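Side-chain contacts in nucleoside-triphosphatase THEP1 (Aquifex aeolicus, PDB 1YE8), which hydrolyses nucleoside triphosphates, among them ATP, GTP, CTP, TTP and UTP, to the diphosphate and phosphate, and has no kinase activity: residues Thr15-Ile20 with Asn132-Ile137; Ile49-Gly54 with Glu81-Pro86; Lys57-Lys62 with Gly109-Phe114; Ser66-Gly71 with Val75-Phe80; Arg90-Ala95 with Arg119-Gln124. All coordinates share one frame; numbering follows the deposited sequence.

Overall arrangement
How a P-loop NTPase core carries a second, antiparallel sheet is illustrated by these five contacts. Interaction 1 lies deepest, its centre about 7 Å from that of the chain, where the helix after the P-loop packs on the parallel sheet; the side chain of Thr136 is about 6 Å from a bound magnesium ion. Interactions 2, 3 and 4 all reach the antiparallel sheet. Interactions 3 and 4 have centres about 5 Å apart and are joined where Phe59 O meets Asn76 N at 2.8 Å. Helix 77-97 runs through interactions 2, 4 and 5, and Glu53 of interaction 2 forms a salt bridge with Arg90 of interaction 5.

Interaction 1: residues Thr15-Ile20 with Asn132-Ile137; sequences TLVKKI and NVVATI
Val17 and Thr136 make the tightest apolar touch between helix 15-20 and strand 132-136, with Val17 CG2 3.6 Å from Thr136 CG2 and the two side chains set at a slant to each other. The same Val17 methyl has a looser contact with Val134, its CG2 lying 4.4 Å from Val134 CG1. One turn further along the helix, Ile20 and Val134 meet tip to tip, Ile20 CD1 standing 4.0 Å from Val134 CG1. That branch of Val134 is anti to the backbone N (chi1 174°), which carries it out from the strand to serve both helix residues.

No polar bond crosses here. With chi1 at 56°, Thr136 turns its methyl to the helix while OG1 hydrogen-bonds outside the pair, with Asp106 OD1. Asp106 belongs to a predicted ATP-binding segment, and Lys13 of the P-loop is also close to Thr136, consistent with a place beside the nucleotide site.

Segments 15-20 and 132-136 run nearly antiparallel (161°), axes 9.8 Å apart, as expected for a helix laid on a parallel sheet. Ile104 of strand 102-105 and Ile5 of strand 2-6 extend the sheet's apolar surface around Val17 and Val134, and helix 168-175 packs against Ile20 through Leu169 and Ile172.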
# COMPACT_ATOMS: atom_id res chain seq x y z
N THR A 15 3.32 -5.21 -8.50
CA THR A 15 2.91 -6.31 -9.34
C THR A 15 2.33 -7.44 -8.51
O THR A 15 1.28 -8.00 -8.85
CB THR A 15 4.12 -6.82 -10.15
OG1 THR A 15 4.40 -5.86 -11.17
CG2 THR A 15 3.79 -8.12 -10.91
N LEU A 16 3.00 -7.79 -7.42
CA LEU A 16 2.49 -8.81 -6.53
C LEU A 16 1.15 -8.38 -5.89
O LEU A 16 0.20 -9.17 -5.84
CB LEU A 16 3.51 -9.14 -5.45
CG LEU A 16 3.09 -10.10 -4.35
CD1 LEU A 16 2.65 -11.47 -4.90
CD2 LEU A 16 4.23 -10.28 -3.37
N VAL A 17 1.08 -7.14 -5.40
CA VAL A 17 -0.17 -6.63 -4.84
C VAL A 17 -1.33 -6.74 -5.86
O VAL A 17 -2.41 -7.17 -5.49
CB VAL A 17 -0.01 -5.20 -4.28
CG1 VAL A 17 -1.38 -4.59 -3.95
CG2 VAL A 17 0.86 -5.22 -3.03
N LYS A 18 -1.08 -6.40 -7.12
CA LYS A 18 -2.11 -6.51 -8.16
C LYS A 18 -2.58 -7.96 -8.35
O LYS A 18 -3.77 -8.22 -8.51
CB LYS A 18 -1.63 -5.88 -9.46
CG LYS A 18 -1.58 -4.35 -9.37
CD LYS A 18 -0.91 -3.72 -10.57
CE LYS A 18 -1.72 -3.91 -11.84
NZ LYS A 18 -1.03 -3.23 -12.98
N LYS A 19 -1.64 -8.90 -8.29
CA LYS A 19 -2.00 -10.32 -8.38
C LYS A 19 -2.87 -10.72 -7.20
O LYS A 19 -3.83 -11.49 -7.35
CB LYS A 19 -0.75 -11.20 -8.39
CG LYS A 19 0.08 -11.19 -9.65
CD LYS A 19 1.39 -11.98 -9.41
CE LYS A 19 2.26 -12.05 -10.63
NZ LYS A 19 3.48 -12.84 -10.30
N ILE A 20 -2.53 -10.23 -6.01
CA ILE A 20 -3.31 -10.51 -4.81
C ILE A 20 -4.73 -9.95 -4.94
O ILE A 20 -5.71 -10.64 -4.63
CB ILE A 20 -2.59 -9.97 -3.53
CG1 ILE A 20 -1.30 -10.75 -3.25
CG2 ILE A 20 -3.50 -10.03 -2.32
CD1 ILE A 20 -0.35 -10.04 -2.27
N ASN A 132 -8.05 -7.41 8.28
CA ASN A 132 -6.99 -7.96 7.43
C ASN A 132 -6.44 -6.91 6.48
O ASN A 132 -7.20 -6.08 5.95
CB ASN A 132 -7.52 -9.15 6.63
CG ASN A 132 -8.11 -10.22 7.51
OD1 ASN A 132 -7.46 -10.70 8.44
ND2 ASN A 132 -9.36 -10.59 7.24
N VAL A 133 -5.13 -6.94 6.27
CA VAL A 133 -4.45 -5.95 5.44
C VAL A 133 -3.32 -6.56 4.64
O VAL A 133 -2.59 -7.41 5.16
CB VAL A 133 -3.84 -4.78 6.29
CG1 VAL A 133 -3.27 -3.67 5.38
CG2 VAL A 133 -4.85 -4.20 7.28
N VAL A 134 -3.18 -6.13 3.39
CA VAL A 134 -1.94 -6.35 2.61
C VAL A 134 -1.36 -4.97 2.32
O VAL A 134 -2.02 -4.14 1.70
CB VAL A 134 -2.21 -7.09 1.29
CG1 VAL A 134 -0.95 -7.17 0.43
CG2 VAL A 134 -2.76 -8.49 1.58
N ALA A 135 -0.13 -4.74 2.79
CA ALA A 135 0.50 -3.41 2.64
C ALA A 135 1.94 -3.60 2.21
O ALA A 135 2.55 -4.65 2.48
CB ALA A 135 0.43 -2.61 3.92
N THR A 136 2.49 -2.59 1.54
CA THR A 136 3.90 -2.61 1.18
C THR A 136 4.62 -1.48 1.89
O THR A 136 4.05 -0.41 2.17
CB THR A 136 4.08 -2.44 -0.33
OG1 THR A 136 3.45 -1.23 -0.76
CG2 THR A 136 3.40 -3.58 -1.08
N ILE A 137 5.90 -1.72 2.16
CA ILE A 137 6.80 -0.70 2.69
C ILE A 137 8.15 -0.81 2.00
O ILE A 137 8.53 -1.89 1.55
CB ILE A 137 7.01 -0.82 4.24
CG1 ILE A 137 7.51 -2.22 4.64
CG2 ILE A 137 5.75 -0.39 4.99
CD1 ILE A 137 7.88 -2.31 6.10

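Interaction 2: residues Ile49-Gly54 with Glu81-Pro86; sequences IITTEG and EELAIP
Ile49 meets helix 81-86 with two separate branches. Its CD1 rests 3.6 Å from Ala84 CB, while its CG2 lies 3.9 Å from Leu83 CD2, the Ile49 and Leu83 side chains lying alongside and pointing opposite ways. A chi1 of 176° swings CG1 opposite the amide nitrogen of Ile49 and sends the longer branch out to the alanine. Two residues on, Thr51 is set square to Leu83 and brings CG2 to 4.2 Å from Leu83 CB.

The hydroxyl of Thr51 is turned to its own chain: OG1 accepts from Glu53 N at 3.1 Å, forming an ST turn, and also bonds with Lys55 N. A valine in place of Thr51 would probably keep much of the packing on Leu83 but leave both of these amides without their side-chain acceptor. Phe31, Phe59 and Phe80 also pack against Ile49.

Thr51 to Gly54 form a type I beta turn at the end of strand 46-51, and helix 77-97 is laid on this part of the antiparallel sheet at a slant, the short segments 38° apart, in alpha/beta layer packing.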
# COMPACT_ATOMS: atom_id res chain seq x y z
N ILE A 49 -1.83 6.84 -8.25
CA ILE A 49 -2.63 6.00 -7.34
C ILE A 49 -3.77 5.39 -8.16
O ILE A 49 -4.39 6.09 -8.96
CB ILE A 49 -3.14 6.80 -6.09
CG1 ILE A 49 -4.04 5.91 -5.23
CG2 ILE A 49 -3.82 8.11 -6.49
CD1 ILE A 49 -4.32 6.46 -3.83
N ILE A 50 -4.00 4.09 -7.99
CA ILE A 50 -5.09 3.40 -8.67
C ILE A 50 -5.87 2.66 -7.58
O ILE A 50 -5.28 1.89 -6.83
CB ILE A 50 -4.55 2.41 -9.71
CG1 ILE A 50 -3.67 3.17 -10.73
CG2 ILE A 50 -5.71 1.67 -10.39
CD1 ILE A 50 -3.21 2.37 -11.96
N THR A 51 -7.17 2.93 -7.45
CA THR A 51 -7.95 2.23 -6.45
C THR A 51 -8.54 0.92 -6.96
O THR A 51 -8.56 0.66 -8.16
CB THR A 51 -9.08 3.08 -5.87
OG1 THR A 51 -10.13 3.19 -6.85
CG2 THR A 51 -8.59 4.52 -5.55
N THR A 52 -9.05 0.11 -6.04
CA THR A 52 -9.76 -1.10 -6.42
C THR A 52 -11.08 -0.82 -7.14
O THR A 52 -11.70 -1.77 -7.62
CB THR A 52 -10.04 -1.95 -5.18
OG1 THR A 52 -10.54 -1.11 -4.13
CG2 THR A 52 -8.74 -2.59 -4.65
N GLU A 53 -11.49 0.45 -7.25
CA GLU A 53 -12.65 0.83 -8.08
C GLU A 53 -12.24 1.43 -9.41
O GLU A 53 -13.10 1.89 -10.17
CB GLU A 53 -13.58 1.80 -7.33
CG GLU A 53 -14.25 1.19 -6.11
CD GLU A 53 -15.06 -0.08 -6.39
OE1 GLU A 53 -15.50 -0.32 -7.56
OE2 GLU A 53 -15.26 -0.84 -5.43
N GLY A 54 -10.95 1.40 -9.71
CA GLY A 54 -10.47 1.87 -11.00
C GLY A 54 -10.30 3.37 -11.10
O GLY A 54 -10.05 3.90 -12.19
N GLU A 81 -4.56 12.36 -1.51
CA GLU A 81 -5.63 12.21 -0.53
C GLU A 81 -6.99 12.08 -1.17
O GLU A 81 -7.84 11.36 -0.66
CB GLU A 81 -5.63 13.39 0.45
CG GLU A 81 -4.49 13.35 1.44
CD GLU A 81 -4.42 14.55 2.37
OE1 GLU A 81 -5.10 15.58 2.14
OE2 GLU A 81 -3.64 14.49 3.34
N GLU A 82 -7.19 12.77 -2.29
CA GLU A 82 -8.47 12.77 -2.98
C GLU A 82 -8.96 11.35 -3.24
O GLU A 82 -10.15 11.07 -3.14
CB GLU A 82 -8.35 13.53 -4.31
CG GLU A 82 -9.67 13.80 -5.00
CD GLU A 82 -9.50 14.58 -6.29
OE1 GLU A 82 -8.55 15.39 -6.38
OE2 GLU A 82 -10.33 14.38 -7.21
N LEU A 83 -8.03 10.45 -3.58
CA LEU A 83 -8.36 9.06 -3.87
C LEU A 83 -8.06 8.14 -2.69
O LEU A 83 -8.84 7.25 -2.39
CB LEU A 83 -7.63 8.56 -5.13
CG LEU A 83 -8.32 8.86 -6.46
CD1 LEU A 83 -8.46 10.36 -6.72
CD2 LEU A 83 -7.57 8.17 -7.58
N ALA A 84 -6.94 8.37 -2.01
CA ALA A 84 -6.49 7.44 -0.96
C ALA A 84 -7.41 7.44 0.25
O ALA A 84 -7.71 6.38 0.80
CB ALA A 84 -5.07 7.74 -0.52
N ILE A 85 -7.83 8.61 0.71
CA ILE A 85 -8.52 8.67 1.99
C ILE A 85 -9.92 8.05 1.93
O ILE A 85 -10.24 7.18 2.76
CB ILE A 85 -8.50 10.10 2.59
CG1 ILE A 85 -7.04 10.59 2.75
CG2 ILE A 85 -9.24 10.12 3.94
CD1 ILE A 85 -6.13 9.70 3.64
N PRO A 86 -10.75 8.42 0.96
CA PRO A 86 -12.09 7.82 0.94
C PRO A 86 -12.05 6.31 0.72
O PRO A 86 -12.83 5.61 1.35
CB PRO A 86 -12.84 8.58 -0.16
CG PRO A 86 -11.82 9.34 -0.90
CD PRO A 86 -10.61 9.50 -0.05

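Interaction 3: residues Lys57-Lys62 with Gly109-Phe114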
# COMPACT_ATOMS: atom_id res chain seq x y z
N LYS A 57 -5.18 8.68 -10.42
CA LYS A 57 -4.68 10.05 -10.42
C LYS A 57 -3.18 10.09 -10.22
O LYS A 57 -2.66 9.42 -9.31
CB LYS A 57 -5.34 10.89 -9.32
CG LYS A 57 -5.03 12.39 -9.45
CD LYS A 57 -5.94 13.25 -8.59
CE LYS A 57 -7.37 13.19 -9.05
NZ LYS A 57 -7.55 13.80 -10.39
N ILE A 58 -2.49 10.88 -11.04
CA ILE A 58 -1.07 11.14 -10.81
C ILE A 58 -0.94 12.07 -9.61
O ILE A 58 -1.47 13.18 -9.61
CB ILE A 58 -0.38 11.79 -12.05
CG1 ILE A 58 -0.42 10.81 -13.23
CG2 ILE A 58 1.07 12.17 -11.70
CD1 ILE A 58 0.12 11.40 -14.55
N PHE A 59 -0.25 11.60 -8.57
CA PHE A 59 -0.04 12.42 -7.38
C PHE A 59 1.41 12.81 -7.13
O PHE A 59 1.69 13.60 -6.24
CB PHE A 59 -0.63 11.73 -6.14
CG PHE A 59 0.17 10.51 -5.66
CD1 PHE A 59 -0.09 9.25 -6.18
CD2 PHE A 59 1.13 10.64 -4.68
CE1 PHE A 59 0.62 8.12 -5.74
CE2 PHE A 59 1.87 9.52 -4.24
CZ PHE A 59 1.60 8.25 -4.78
N SER A 60 2.34 12.25 -7.90
CA SER A 60 3.74 12.60 -7.75
C SER A 60 4.34 12.61 -9.14
O SER A 60 4.11 11.69 -9.91
CB SER A 60 4.45 11.56 -6.89
OG SER A 60 5.83 11.81 -6.81
N SER A 61 5.09 13.66 -9.47
CA SER A 61 5.62 13.80 -10.82
C SER A 61 6.84 14.70 -10.85
O SER A 61 6.93 15.66 -10.08
CB SER A 61 4.56 14.38 -11.78
OG SER A 61 5.06 14.56 -13.11
N LYS A 62 7.77 14.39 -11.76
CA LYS A 62 8.86 15.30 -12.09
C LYS A 62 8.36 16.66 -12.61
O LYS A 62 9.09 17.64 -12.52
CB LYS A 62 9.82 14.65 -13.09
CG LYS A 62 10.50 13.42 -12.51
CD LYS A 62 11.59 12.87 -13.40
CE LYS A 62 12.27 11.74 -12.69
NZ LYS A 62 13.66 11.53 -13.13
N GLY A 109 4.91 4.52 1.83
CA GLY A 109 6.23 4.99 1.45
C GLY A 109 6.38 6.48 1.64
O GLY A 109 5.44 7.17 2.03
N LYS A 110 7.59 6.97 1.37
CA LYS A 110 7.91 8.37 1.61
C LYS A 110 6.95 9.35 0.92
O LYS A 110 6.54 10.33 1.53
CB LYS A 110 9.35 8.66 1.19
CG LYS A 110 9.82 10.03 1.68
CD LYS A 110 10.29 9.96 3.12
CE LYS A 110 10.96 11.24 3.56
NZ LYS A 110 10.04 12.41 3.41
N MSE A 111 6.59 9.09 -0.33
CA MSE A 111 5.71 10.00 -1.06
C MSE A 111 4.33 10.07 -0.43
O MSE A 111 3.77 11.15 -0.25
CB MSE A 111 5.62 9.62 -2.52
CG MSE A 111 6.96 9.68 -3.19
SE MSE A 111 6.87 9.15 -5.03
CE MSE A 111 5.72 7.61 -4.90
N GLU A 112 3.81 8.92 -0.02
CA GLU A 112 2.47 8.86 0.57
C GLU A 112 2.44 9.45 1.98
O GLU A 112 1.45 10.06 2.40
CB GLU A 112 1.99 7.40 0.59
CG GLU A 112 1.84 6.82 -0.81
CD GLU A 112 3.09 6.18 -1.38
OE1 GLU A 112 4.20 6.20 -0.79
OE2 GLU A 112 2.96 5.58 -2.48
N LEU A 113 3.55 9.29 2.70
CA LEU A 113 3.61 9.65 4.12
C LEU A 113 3.69 11.17 4.35
O LEU A 113 3.62 11.60 5.49
CB LEU A 113 4.75 8.89 4.83
CG LEU A 113 4.43 7.40 5.01
CD1 LEU A 113 5.68 6.63 5.41
CD2 LEU A 113 3.34 7.15 6.04
N PHE A 114 3.80 11.97 3.28
CA PHE A 114 3.64 13.41 3.43
C PHE A 114 2.22 13.78 3.86
O PHE A 114 2.00 14.88 4.37
CB PHE A 114 3.96 14.13 2.12
CG PHE A 114 5.42 14.26 1.83
CD1 PHE A 114 6.25 15.04 2.64
CD2 PHE A 114 5.97 13.65 0.72
CE1 PHE A 114 7.62 15.18 2.34
CE2 PHE A 114 7.33 13.79 0.42
CZ PHE A 114 8.14 14.55 1.23
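A classic beta bulge in strand 56-61, where Phe59 and Ser60 both face Phe47 of the neighbouring strand, meets the loop that leads from strand 102-105 to helix 116-126. The bulge turns both successive side chains to this loop. Ser60 OG, with chi1 at 175°, comes within 3.4 Å of the selenium atom SE of Met111, a selenomethionine, and no hydrogen-bond partner for this buried hydroxyl is present in the model. Bending of the Met111 chain at chi3 (-43°) folds its methyl CE back to 4.2 Å from Phe59 CZ.

Gly109, in this loop, is the last residue of a predicted ATP-binding segment in this RecA-like fold, and residues 110-114 have helical backbone angles without the regular bonds. Met111 lies roughly perpendicular to Phe59, and its CB approaches the rim of the ring, 4.1 Å from Phe59 CE2. Glu112 OE2 also lies near the ring plane at its edge, 3.8 Å from Phe59 CZ, with the carboxylate turned 51° from the ring. The other oxygen, Glu112 OE1, accepts a weak bond from Gly109 N at 3.2 Å. Beyond, the Phe80 ring meets that of Phe59, and Val75 packs on Met111.

Interaction 4: residues Ser66-Gly71 with Val75-Phe80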
# COMPACT_ATOMS: atom_id res chain seq x y z
N SER A 66 6.37 21.39 -5.97
CA SER A 66 5.94 21.08 -4.61
C SER A 66 7.00 21.37 -3.57
O SER A 66 8.18 21.31 -3.87
CB SER A 66 5.55 19.59 -4.51
OG SER A 66 4.93 19.33 -3.27
N LYS A 67 6.55 21.66 -2.35
CA LYS A 67 7.45 21.71 -1.20
C LYS A 67 7.76 20.29 -0.71
O LYS A 67 8.73 20.08 0.02
CB LYS A 67 6.85 22.54 -0.06
CG LYS A 67 7.85 23.43 0.67
CD LYS A 67 7.31 23.89 2.03
CE LYS A 67 7.51 25.40 2.25
NZ LYS A 67 8.65 25.71 3.16
N LYS A 68 6.93 19.32 -1.11
CA LYS A 68 7.09 17.93 -0.71
C LYS A 68 7.78 17.20 -1.85
O LYS A 68 7.18 16.96 -2.90
CB LYS A 68 5.73 17.30 -0.35
CG LYS A 68 4.85 18.16 0.56
CD LYS A 68 5.53 18.50 1.88
CE LYS A 68 4.84 19.70 2.55
NZ LYS A 68 5.80 20.65 3.21
N LEU A 69 9.05 16.89 -1.64
CA LEU A 69 9.90 16.34 -2.69
C LEU A 69 10.49 15.01 -2.29
O LEU A 69 10.92 14.84 -1.15
CB LEU A 69 11.05 17.31 -3.01
CG LEU A 69 10.68 18.67 -3.60
CD1 LEU A 69 11.88 19.63 -3.58
CD2 LEU A 69 10.13 18.54 -5.03
N VAL A 70 10.52 14.07 -3.23
CA VAL A 70 11.36 12.87 -3.11
C VAL A 70 12.22 12.87 -4.37
O VAL A 70 11.74 12.55 -5.46
CB VAL A 70 10.53 11.57 -2.98
CG1 VAL A 70 11.45 10.34 -2.96
CG2 VAL A 70 9.62 11.61 -1.74
N GLY A 71 13.50 13.24 -4.20
CA GLY A 71 14.39 13.50 -5.32
C GLY A 71 13.79 14.56 -6.24
O GLY A 71 13.51 15.68 -5.82
N VAL A 75 5.45 15.97 -4.92
CA VAL A 75 4.28 15.26 -4.43
C VAL A 75 3.13 16.22 -4.13
O VAL A 75 3.29 17.20 -3.38
CB VAL A 75 4.59 14.45 -3.15
CG1 VAL A 75 3.34 13.73 -2.64
CG2 VAL A 75 5.71 13.45 -3.41
N ASN A 76 1.98 15.94 -4.75
CA ASN A 76 0.78 16.70 -4.46
C ASN A 76 -0.08 15.91 -3.48
O ASN A 76 -0.75 14.91 -3.84
CB ASN A 76 0.01 17.01 -5.74
CG ASN A 76 -1.13 17.97 -5.51
OD1 ASN A 76 -1.89 17.82 -4.55
ND2 ASN A 76 -1.27 18.97 -6.41
N VAL A 77 0.02 16.32 -2.22
CA VAL A 77 -0.63 15.61 -1.12
C VAL A 77 -2.14 15.58 -1.32
O VAL A 77 -2.79 14.57 -1.03
CB VAL A 77 -0.25 16.26 0.23
CG1 VAL A 77 -1.16 15.76 1.37
CG2 VAL A 77 1.22 16.01 0.53
N GLN A 78 -2.70 16.68 -1.81
CA GLN A 78 -4.14 16.80 -2.04
C GLN A 78 -4.60 15.82 -3.12
O GLN A 78 -5.64 15.16 -2.96
CB GLN A 78 -4.50 18.25 -2.39
CG GLN A 78 -4.39 19.23 -1.18
CD GLN A 78 -2.96 19.42 -0.65
OE1 GLN A 78 -2.74 19.38 0.57
NE2 GLN A 78 -1.98 19.62 -1.56
N TYR A 79 -3.83 15.68 -4.21
CA TYR A 79 -4.19 14.73 -5.25
C TYR A 79 -4.17 13.30 -4.72
O TYR A 79 -5.03 12.50 -5.05
CB TYR A 79 -3.23 14.82 -6.43
CG TYR A 79 -3.35 16.07 -7.29
CD1 TYR A 79 -4.32 17.04 -7.04
CD2 TYR A 79 -2.51 16.24 -8.38
CE1 TYR A 79 -4.43 18.18 -7.86
CE2 TYR A 79 -2.61 17.36 -9.20
CZ TYR A 79 -3.56 18.32 -8.93
OH TYR A 79 -3.63 19.43 -9.77
N PHE A 80 -3.16 12.99 -3.90
CA PHE A 80 -3.07 11.67 -3.30
C PHE A 80 -4.28 11.41 -2.40
O PHE A 80 -4.95 10.38 -2.52
CB PHE A 80 -1.76 11.54 -2.52
CG PHE A 80 -1.66 10.27 -1.72
CD1 PHE A 80 -1.47 9.07 -2.37
CD2 PHE A 80 -1.76 10.28 -0.34
CE1 PHE A 80 -1.39 7.86 -1.65
CE2 PHE A 80 -1.68 9.10 0.40
CZ PHE A 80 -1.49 7.88 -0.27
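Ser66 OG gives its proton to Val75 O at 2.7 Å, the donor tilted 35° from the carbonyl plane. The same oxygen accepts from Lys68 N at 2.9 Å, forming an ST turn, which bonds one hydroxyl both within its own turn and to the facing segment 75-80. The serine torsion (chi1 -171°), with OG pointing away from the amide nitrogen of its own residue, places it for both tasks. A valine here would probably leave Val75 O without this donor and Lys68 N without its acceptor, freeing the turn to shift against the facing strand.

Next to this, Val75 N donates to Lys68 O at 2.8 Å in a nearly straight bond of 166°. Both backbone groups of Val75 thus find partners on the 66-71 side, the amide through a carbonyl and the carbonyl through a side chain. Strands 69-70 and 73-75 are antiparallel neighbours at one margin of the sheet, and the chain passes from the second into helix 77-97.

Asn76 is the N-cap of that helix: its OD1 accepts from Tyr79 N at 2.9 Å, the donor standing well above the carbonyl plane. Asn76 ND2 rests on one face of the Tyr79 ring, 3.3 Å from its plane and over its middle. Apolar atoms fill in beside the polar ones, with Lys68 CB 4.2 Å from Val75 CB and Lys68 CG equally far from Val77 CG2. Phe114 packs on both Lys68 and Val77.

Interaction 5: residues Arg90-Ala95 with Arg119-Gln124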
# COMPACT_ATOMS: atom_id res chain seq x y z
N ARG A 90 -13.52 3.68 3.57
CA ARG A 90 -14.47 2.65 3.19
C ARG A 90 -13.93 1.25 3.49
O ARG A 90 -14.63 0.42 4.09
CB ARG A 90 -14.81 2.75 1.70
CG ARG A 90 -15.65 1.62 1.19
CD ARG A 90 -15.95 1.65 -0.29
NE ARG A 90 -16.31 0.31 -0.68
CZ ARG A 90 -16.24 -0.18 -1.90
NH1 ARG A 90 -15.87 0.59 -2.93
NH2 ARG A 90 -16.56 -1.46 -2.07
N ALA A 91 -12.69 0.99 3.09
CA ALA A 91 -12.08 -0.32 3.32
C ALA A 91 -12.09 -0.69 4.80
O ALA A 91 -12.44 -1.80 5.15
CB ALA A 91 -10.66 -0.36 2.78
N TYR A 92 -11.76 0.28 5.66
CA TYR A 92 -11.71 0.06 7.11
C TYR A 92 -13.11 -0.20 7.66
O TYR A 92 -13.30 -1.16 8.43
CB TYR A 92 -11.01 1.25 7.77
CG TYR A 92 -10.69 1.08 9.24
CD1 TYR A 92 -10.25 -0.15 9.75
CD2 TYR A 92 -10.81 2.15 10.12
CE1 TYR A 92 -9.95 -0.31 11.09
CE2 TYR A 92 -10.49 2.00 11.46
CZ TYR A 92 -10.08 0.77 11.93
OH TYR A 92 -9.77 0.63 13.26
N ARG A 93 -14.10 0.60 7.26
CA ARG A 93 -15.47 0.32 7.72
C ARG A 93 -15.91 -1.08 7.31
O ARG A 93 -16.49 -1.82 8.11
CB ARG A 93 -16.50 1.31 7.17
CG ARG A 93 -16.50 2.67 7.82
CD ARG A 93 -17.65 3.55 7.34
NE ARG A 93 -17.57 3.77 5.90
CZ ARG A 93 -16.95 4.78 5.31
NH1 ARG A 93 -16.33 5.71 6.04
NH2 ARG A 93 -16.93 4.87 3.99
N GLU A 94 -15.68 -1.43 6.05
CA GLU A 94 -16.17 -2.71 5.56
C GLU A 94 -15.42 -3.88 6.19
O GLU A 94 -16.03 -4.89 6.53
CB GLU A 94 -16.08 -2.79 4.04
CG GLU A 94 -17.07 -1.91 3.30
CD GLU A 94 -17.26 -2.38 1.89
OE1 GLU A 94 -17.43 -3.61 1.69
OE2 GLU A 94 -17.20 -1.56 0.97
N ALA A 95 -14.11 -3.74 6.35
CA ALA A 95 -13.27 -4.81 6.87
C ALA A 95 -13.52 -5.10 8.35
O ALA A 95 -13.31 -6.22 8.81
CB ALA A 95 -11.78 -4.52 6.62
N ARG A 119 -1.11 9.13 7.27
CA ARG A 119 -0.37 8.59 8.43
C ARG A 119 -1.31 8.15 9.56
O ARG A 119 -1.18 7.04 10.10
CB ARG A 119 0.62 9.60 8.98
CG ARG A 119 1.74 9.98 8.04
CD ARG A 119 2.88 10.74 8.70
NE ARG A 119 2.48 11.98 9.37
CZ ARG A 119 2.42 13.18 8.81
NH1 ARG A 119 2.68 13.33 7.52
NH2 ARG A 119 2.09 14.25 9.53
N ASP A 120 -2.27 9.01 9.89
CA ASP A 120 -3.16 8.73 11.02
C ASP A 120 -4.06 7.54 10.71
O ASP A 120 -4.29 6.68 11.57
CB ASP A 120 -4.00 9.97 11.37
CG ASP A 120 -3.16 11.13 11.88
OD1 ASP A 120 -2.00 10.92 12.32
OD2 ASP A 120 -3.57 12.31 11.85
N LEU A 121 -4.60 7.49 9.50
CA LEU A 121 -5.47 6.39 9.12
C LEU A 121 -4.70 5.06 9.01
O LEU A 121 -5.18 4.01 9.46
CB LEU A 121 -6.20 6.74 7.82
CG LEU A 121 -7.24 5.74 7.31
CD1 LEU A 121 -8.27 5.38 8.35
CD2 LEU A 121 -7.92 6.37 6.11
N VAL A 122 -3.49 5.10 8.46
CA VAL A 122 -2.63 3.91 8.44
C VAL A 122 -2.35 3.39 9.86
O VAL A 122 -2.45 2.19 10.09
CB VAL A 122 -1.32 4.17 7.67
CG1 VAL A 122 -0.23 3.12 7.98
CG2 VAL A 122 -1.62 4.23 6.19
N ARG A 123 -2.02 4.28 10.79
CA ARG A 123 -1.78 3.85 12.17
C ARG A 123 -3.02 3.19 12.78
O ARG A 123 -2.92 2.16 13.44
CB ARG A 123 -1.31 5.02 13.04
CG ARG A 123 0.14 5.32 12.92
CD ARG A 123 0.74 5.90 14.19
NE ARG A 123 2.12 6.22 13.93
CZ ARG A 123 2.53 7.35 13.40
NH1 ARG A 123 1.66 8.31 13.09
NH2 ARG A 123 3.83 7.53 13.19
N GLN A 124 -4.19 3.77 12.54
CA GLN A 124 -5.42 3.21 13.06
C GLN A 124 -5.64 1.82 12.49
O GLN A 124 -5.93 0.88 13.22
CB GLN A 124 -6.61 4.13 12.73
CG GLN A 124 -7.85 3.82 13.56
CD GLN A 124 -8.96 4.83 13.38
OE1 GLN A 124 -9.96 4.78 14.12
NE2 GLN A 124 -8.82 5.74 12.42
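Tyr92 and Gln124 are set nearly perpendicular, the tyrosine reaching over from one helix to lie against the extended glutamine chain of the other. The amide plane of Gln124 is turned 62° from the ring, and its CD sits 3.7 Å from Tyr92 CE2 in an oblique approach. Further along the ring, Tyr92 OH is 3.7 Å from Gln124 CG, a contact of the hydroxyl with the aliphatic stem. Both side chains start out trans to their own amide nitrogens, chi1 being -171° for Tyr92 and -164° for Gln124, and this points each one toward the other helix. Leu121 adds a looser touch, its CD1 lying 4.5 Å from Tyr92 CD2, again obliquely to the ring.

The phenol's polar end is held by Asp128, whose OD2 hydrogen-bonds with Tyr92 OH, while Lys96 makes a cation-pi contact with the ring.

Here helix 77-97 packs beside helix 116-126. Val131 touches Tyr92 and Ala95; strand 28-29 meets Ala91 through Ile29, and helix 144-150 lies against Val122 and Arg123 through Leu145.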